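RNA methyltransferase, TrmH family (Porphyromonas gingivalis, PDB 2I6D) probably methylates RNA as a knotted, SPOUT-type methyltransferase of the TrmH family. Local coordinates at residues Thr123-Gly128 and Ala155-Thr160; Ser188-Pro193 and Cys250-Arg255. All coordinates share one frame; numbering follows the deposited sequence.

Contact 1. Residues Thr123-Gly128 and Ala155-Thr160; sequences TADWFG and ARVQPT
Arg156 NE donates to Asp125 OD1 over 2.9 Å, the shorter arm of a two-pronged salt bridge that ties the end of helix 114-127 to the segment leading into strand 158-161, an outermost strand of the parallel sheet in the SPOUT methyltransferase domain. The second arm runs from Arg156 NH2 to Asp125 OD2 at 3.0 Å. Each carboxylate oxygen thus takes one N-H, and the guanidinium presents its NE side edge-on. Both bonds are nearly straight, and the two flat groups lie only 18° from coplanar. OD1 uses its syn lone pair, whereas OD2 is met on its syn side but somewhat out of the carboxylate plane. The arginine chain kinks at chi3 (-59°), which turns NE and NH2 back toward the aspartate. NH1 also forms a salt bridge with Glu38, so the guanidinium joins two acids and its rotation is fixed.

One residue on, Val157 leans on the helix backbone, with Ala124 and Val157 also resting on Val132 of the adjacent strand 131-134. The helix itself finishes in a Schellman motif at Gly128, whose positive phi goes with two bonds back into the last turn, one of them weak. Val157 CG2, anti to its own carbonyl carbon, does the touching: it lies 3.7 Å from Asp125 N and 3.8 Å from Asp125 CB.

Contact 2. Residues Ser188-Pro193 and Cys250-Arg255; sequences SLYEAP and CSEWRR
Tyr190 turns the edge of its ring to the carboxylate of Glu252, with the two planes 87° apart, almost perpendicular. The acid meets the ring at its CD1-CE1 side: Tyr190 CD1 is 3.8 Å from Glu252 OE2, and Glu252 CD lies in the plane of the ring. This is a van der Waals approach of an acid to a ring edge, with no direct hydrogen bond between the segments. In the conformer described (Leu189 has a second), Leu189 CD2 sits on one face of the same ring and CD1 packs 3.9 Å from Glu252 CG, so that the leucine touches both the ring and the glutamate chain.

Glu252 bends at chi2 (56°), and Arg255, one turn on, takes its carboxylate side-on: NE to OE1 and NH2 to OE2, both at 2.8 Å, with both oxygens met out of the carboxylate plane. Arg256 also bonds OE2, and a water bridges the segments, donating to Tyr190 O at 2.7 Å and to Glu252 OE2 at 3.2 Å. With two arginines beside it, the acid is probably ionised.

An ST turn, Ser188 OG accepting from Tyr190 N, starts the loop as it leaves strand 187-188. That loop, at an outer margin of the parallel sheet, lies against helix 242-255; Leu189 also touches Ile248 and Leu249 of the helix, and Leu189 pairs through its backbone with Thr225 of strand 222-225.

In the fold
From the N terminus, the chain first builds the mixed four-stranded sheet and then enters the parallel one. Contact 1 closes a loop of 26 residues, from the end of helix 114-127 through strand 131-134 to strand 158-161. After it comes contact 2, which spans 56 residues, from the turn after strand 187-188 to helix 242-255 near the C terminus; the loops follow in series and neither encloses the other. Their centres are about 19 Å apart, toward opposite margins of the parallel sheet, yet the two helices meet: Phe127 of contact 1 packs on Cys250 and Ser251 of contact 2, and Phe127 O probably accepts a hydrogen bond from Arg254 NH1.

Contact 1. Residues Thr123-Gly128 and Ala155-Thr160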
loop_
_atom_site.group_PDB
_atom_site.type_symbol
_atom_site.label_atom_id
_atom_site.label_comp_id
_atom_site.label_asym_id
_atom_site.label_seq_id
_atom_site.Cartn_x
_atom_site.Cartn_y
_atom_site.Cartn_z
ATOM N N THR A 123 -4.467 1.575 7.905
ATOM C CA THR A 123 -5.233 0.658 8.755
ATOM C C THR A 123 -4.503 -0.672 8.950
ATOM O O THR A 123 -4.395 -1.160 10.067
ATOM C CB THR A 123 -6.628 0.388 8.151
ATOM O OG1 THR A 123 -7.434 1.553 8.333
ATOM C CG2 THR A 123 -7.313 -0.831 8.841
ATOM N N ALA A 124 -3.994 -1.241 7.857
ATOM C CA ALA A 124 -3.205 -2.475 7.903
ATOM C C ALA A 124 -2.002 -2.298 8.852
ATOM O O ALA A 124 -1.733 -3.143 9.698
ATOM C CB ALA A 124 -2.731 -2.848 6.477
ATOM N N ASP A 125 -1.306 -1.174 8.746
ATOM C CA ASP A 125 -0.185 -0.913 9.625
ATOM C C ASP A 125 -0.632 -0.802 11.078
ATOM O O ASP A 125 0.006 -1.399 11.959
ATOM C CB ASP A 125 0.593 0.342 9.186
ATOM C CG ASP A 125 1.902 0.509 9.924
ATOM O OD1 ASP A 125 2.543 -0.488 10.325
ATOM O OD2 ASP A 125 2.308 1.656 10.107
ATOM N N TRP A 126 -1.692 -0.034 11.330
ATOM C CA TRP A 126 -2.214 0.160 12.692
ATOM C C TRP A 126 -2.472 -1.194 13.392
ATOM O O TRP A 126 -2.136 -1.374 14.566
ATOM C CB TRP A 126 -3.527 0.979 12.657
ATOM C CG TRP A 126 -3.976 1.432 14.029
ATOM C CD1 TRP A 126 -4.773 0.759 14.927
ATOM C CD2 TRP A 126 -3.614 2.657 14.655
ATOM N NE1 TRP A 126 -4.930 1.506 16.073
ATOM C CE2 TRP A 126 -4.227 2.677 15.931
ATOM C CE3 TRP A 126 -2.833 3.753 14.252
ATOM C CZ2 TRP A 126 -4.088 3.755 16.805
ATOM C CZ3 TRP A 126 -2.680 4.814 15.128
ATOM C CH2 TRP A 126 -3.312 4.807 16.391
ATOM N N PHE A 127 -3.112 -2.121 12.671
ATOM C CA PHE A 127 -3.524 -3.410 13.262
ATOM C C PHE A 127 -2.493 -4.536 13.101
ATOM O O PHE A 127 -2.682 -5.666 13.600
ATOM C CB PHE A 127 -4.872 -3.812 12.699
ATOM C CG PHE A 127 -5.998 -2.946 13.227
ATOM C CD1 PHE A 127 -6.392 -3.040 14.568
ATOM C CD2 PHE A 127 -6.592 -1.989 12.406
ATOM C CE1 PHE A 127 -7.405 -2.218 15.091
ATOM C CE2 PHE A 127 -7.639 -1.186 12.910
ATOM C CZ PHE A 127 -8.020 -1.295 14.247
ATOM N N GLY A 128 -1.410 -4.239 12.405
ATOM C CA GLY A 128 -0.261 -5.162 12.315
ATOM C C GLY A 128 -0.411 -6.196 11.198
ATOM O O GLY A 128 0.196 -7.279 11.258
ATOM N N ALA A 155 6.946 0.901 5.496
ATOM C CA ALA A 155 8.043 0.378 6.300
ATOM C C ALA A 155 7.745 -1.017 6.843
ATOM O O ALA A 155 8.667 -1.808 7.065
ATOM C CB ALA A 155 8.392 1.347 7.442
ATOM N N ARG A 156 6.469 -1.325 7.084
ATOM C CA ARG A 156 6.132 -2.541 7.767
ATOM C C ARG A 156 5.108 -3.386 7.039
ATOM O O ARG A 156 4.936 -4.543 7.388
ATOM C CB ARG A 156 5.615 -2.246 9.159
ATOM C CG ARG A 156 6.696 -1.940 10.176
ATOM C CD ARG A 156 6.051 -1.322 11.414
ATOM N NE ARG A 156 5.339 -0.109 11.033
ATOM C CZ ARG A 156 5.910 1.083 10.942
ATOM N NH1 ARG A 156 7.206 1.223 11.222
ATOM N NH2 ARG A 156 5.186 2.135 10.570
ATOM N N VAL A 157 4.413 -2.805 6.067
ATOM C CA VAL A 157 3.374 -3.531 5.315
ATOM C C VAL A 157 3.948 -3.789 3.919
ATOM O O VAL A 157 4.253 -2.841 3.159
ATOM C CB VAL A 157 2.032 -2.746 5.244
ATOM C CG1 VAL A 157 0.992 -3.540 4.440
ATOM C CG2 VAL A 157 1.510 -2.409 6.661
ATOM N N GLN A 158 4.153 -5.068 3.604
ATOM C CA GLN A 158 4.668 -5.441 2.289
ATOM C C GLN A 158 3.542 -5.518 1.249
ATOM O O GLN A 158 2.610 -6.321 1.400
ATOM C CB GLN A 158 5.417 -6.782 2.299
ATOM C CG GLN A 158 5.974 -7.114 0.880
ATOM C CD GLN A 158 6.484 -8.544 0.707
ATOM O OE1 GLN A 158 5.712 -9.519 0.744
ATOM N NE2 GLN A 158 7.783 -8.672 0.458
ATOM N N PRO A 159 3.614 -4.685 0.197
ATOM C CA PRO A 159 2.531 -4.715 -0.775
ATOM C C PRO A 159 2.880 -5.573 -1.990
ATOM O O PRO A 159 4.022 -5.527 -2.451
ATOM C CB PRO A 159 2.367 -3.250 -1.129
ATOM C CG PRO A 159 3.816 -2.685 -1.053
ATOM C CD PRO A 159 4.579 -3.595 -0.056
ATOM N N THR A 160 1.922 -6.335 -2.513
ATOM C CA THR A 160 2.232 -7.281 -3.575
ATOM C C THR A 160 1.246 -7.140 -4.714
ATOM O O THR A 160 0.129 -7.589 -4.605
ATOM C CB THR A 160 2.251 -8.758 -3.065
ATOM O OG1 THR A 160 3.230 -8.892 -2.022
ATOM C CG2 THR A 160 2.640 -9.718 -4.207
#

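Contact 2. Residues Ser188-Pro193 and Cys250-Arg255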
loop_
_atom_site.group_PDB
_atom_site.type_symbol
_atom_site.label_atom_id
_atom_site.label_comp_id
_atom_site.label_asym_id
_atom_site.label_seq_id
_atom_site.Cartn_x
_atom_site.Cartn_y
_atom_site.Cartn_z
ATOM N N SER A 188 -22.902 -12.461 9.115
ATOM C CA SER A 188 -22.465 -11.344 9.960
ATOM C C SER A 188 -21.054 -11.608 10.456
ATOM O O SER A 188 -20.773 -12.688 10.985
ATOM C CB SER A 188 -23.369 -11.157 11.178
ATOM O OG SER A 188 -22.749 -10.246 12.073
ATOM N N LEU A 189 -20.161 -10.627 10.306
ATOM C CA LEU A 189 -18.780 -10.741 10.794
ATOM C C LEU A 189 -18.701 -10.948 12.313
ATOM O O LEU A 189 -17.696 -11.447 12.815
ATOM C CB LEU A 189 -17.925 -9.520 10.391
ATOM C CG LEU A 189 -17.862 -8.286 11.300
ATOM C CD1 LEU A 189 -16.632 -7.448 11.032
ATOM C CD2 LEU A 189 -19.114 -7.441 11.166
ATOM N N TYR A 190 -19.737 -10.537 13.033
ATOM C CA TYR A 190 -19.797 -10.764 14.479
ATOM C C TYR A 190 -20.136 -12.200 14.853
ATOM O O TYR A 190 -19.842 -12.622 15.962
ATOM C CB TYR A 190 -20.787 -9.799 15.142
ATOM C CG TYR A 190 -20.487 -8.367 14.771
ATOM C CD1 TYR A 190 -19.193 -7.851 14.878
ATOM C CD2 TYR A 190 -21.485 -7.540 14.301
ATOM C CE1 TYR A 190 -18.906 -6.533 14.507
ATOM C CE2 TYR A 190 -21.218 -6.225 13.949
ATOM C CZ TYR A 190 -19.926 -5.734 14.042
ATOM O OH TYR A 190 -19.702 -4.408 13.673
ATOM N N GLU A 191 -20.755 -12.934 13.927
ATOM C CA GLU A 191 -21.155 -14.323 14.170
ATOM C C GLU A 191 -20.164 -15.342 13.594
ATOM O O GLU A 191 -20.191 -16.508 13.969
ATOM C CB GLU A 191 -22.558 -14.593 13.603
ATOM C CG GLU A 191 -23.621 -13.650 14.150
ATOM C CD GLU A 191 -25.022 -13.905 13.588
ATOM O OE1 GLU A 191 -25.174 -14.574 12.539
ATOM O OE2 GLU A 191 -25.973 -13.411 14.205
ATOM N N ALA A 192 -19.307 -14.910 12.674
ATOM C CA ALA A 192 -18.399 -15.822 12.023
ATOM C C ALA A 192 -17.275 -16.163 12.996
ATOM O O ALA A 192 -16.737 -15.264 13.619
ATOM C CB ALA A 192 -17.843 -15.181 10.742
ATOM N N PRO A 193 -16.923 -17.460 13.145
ATOM C CA PRO A 193 -15.742 -17.695 13.972
ATOM C C PRO A 193 -14.552 -17.344 13.097
ATOM O O PRO A 193 -14.519 -17.728 11.934
ATOM C CB PRO A 193 -15.779 -19.208 14.275
ATOM C CG PRO A 193 -17.032 -19.744 13.594
ATOM C CD PRO A 193 -17.501 -18.708 12.615
ATOM N N CYS A 250 -10.704 -5.510 10.125
ATOM C CA CYS A 250 -9.435 -5.627 10.867
ATOM C C CYS A 250 -9.563 -5.452 12.362
ATOM O O CYS A 250 -8.938 -6.227 13.136
ATOM C CB CYS A 250 -8.398 -4.640 10.334
ATOM S SG CYS A 250 -7.879 -5.056 8.685
ATOM N N SER A 251 -10.332 -4.444 12.794
ATOM C CA SER A 251 -10.555 -4.204 14.231
ATOM C C SER A 251 -11.117 -5.452 14.879
ATOM O O SER A 251 -10.592 -5.937 15.877
ATOM C CB SER A 251 -11.477 -2.994 14.494
ATOM O OG SER A 251 -11.990 -3.001 15.832
ATOM N N GLU A 252 -12.176 -5.987 14.286
ATOM C CA GLU A 252 -12.848 -7.147 14.841
ATOM C C GLU A 252 -11.926 -8.385 14.869
ATOM O O GLU A 252 -11.918 -9.146 15.845
ATOM C CB GLU A 252 -14.112 -7.397 14.009
ATOM C CG GLU A 252 -15.021 -8.472 14.427
ATOM C CD GLU A 252 -15.542 -8.389 15.878
ATOM O OE1 GLU A 252 -15.458 -7.356 16.600
ATOM O OE2 GLU A 252 -16.049 -9.427 16.288
ATOM N N TRP A 253 -11.140 -8.570 13.804
ATOM C CA TRP A 253 -10.172 -9.671 13.740
ATOM C C TRP A 253 -9.201 -9.552 14.918
ATOM O O TRP A 253 -8.914 -10.534 15.584
ATOM C CB TRP A 253 -9.381 -9.622 12.432
ATOM C CG TRP A 253 -9.336 -10.924 11.675
ATOM C CD1 TRP A 253 -8.463 -11.975 11.865
ATOM C CD2 TRP A 253 -10.131 -11.264 10.543
ATOM N NE1 TRP A 253 -8.690 -12.956 10.914
ATOM C CE2 TRP A 253 -9.716 -12.546 10.104
ATOM C CE3 TRP A 253 -11.188 -10.619 9.868
ATOM C CZ2 TRP A 253 -10.296 -13.184 9.007
ATOM C CZ3 TRP A 253 -11.751 -11.248 8.770
ATOM C CH2 TRP A 253 -11.304 -12.521 8.357
ATOM N N ARG A 254 -8.710 -8.336 15.155
ATOM C CA ARG A 254 -7.754 -8.050 16.255
ATOM C C ARG A 254 -8.372 -8.103 17.662
ATOM O O ARG A 254 -7.761 -8.616 18.623
ATOM C CB ARG A 254 -7.087 -6.689 15.991
ATOM C CG ARG A 254 -6.166 -6.160 17.134
ATOM C CD ARG A 254 -4.993 -7.072 17.378
ATOM N NE ARG A 254 -3.966 -7.021 16.336
ATOM C CZ ARG A 254 -3.018 -7.940 16.183
ATOM N NH1 ARG A 254 -2.102 -7.805 15.222
ATOM N NH2 ARG A 254 -2.972 -9.005 17.003
ATOM N N ARG A 255 -9.598 -7.605 17.803
ATOM C CA ARG A 255 -10.309 -7.690 19.085
ATOM C C ARG A 255 -10.349 -9.123 19.589
ATOM O O ARG A 255 -10.215 -9.371 20.775
ATOM C CB ARG A 255 -11.749 -7.205 18.912
ATOM C CG ARG A 255 -12.578 -7.212 20.217
ATOM C CD ARG A 255 -14.036 -6.883 19.961
ATOM N NE ARG A 255 -14.775 -7.912 19.222
ATOM C CZ ARG A 255 -15.259 -9.026 19.757
ATOM N NH1 ARG A 255 -15.050 -9.298 21.040
ATOM N NH2 ARG A 255 -15.925 -9.901 19.006
HETATM O O HOH W 1 -18.192 -11.418 17.678
#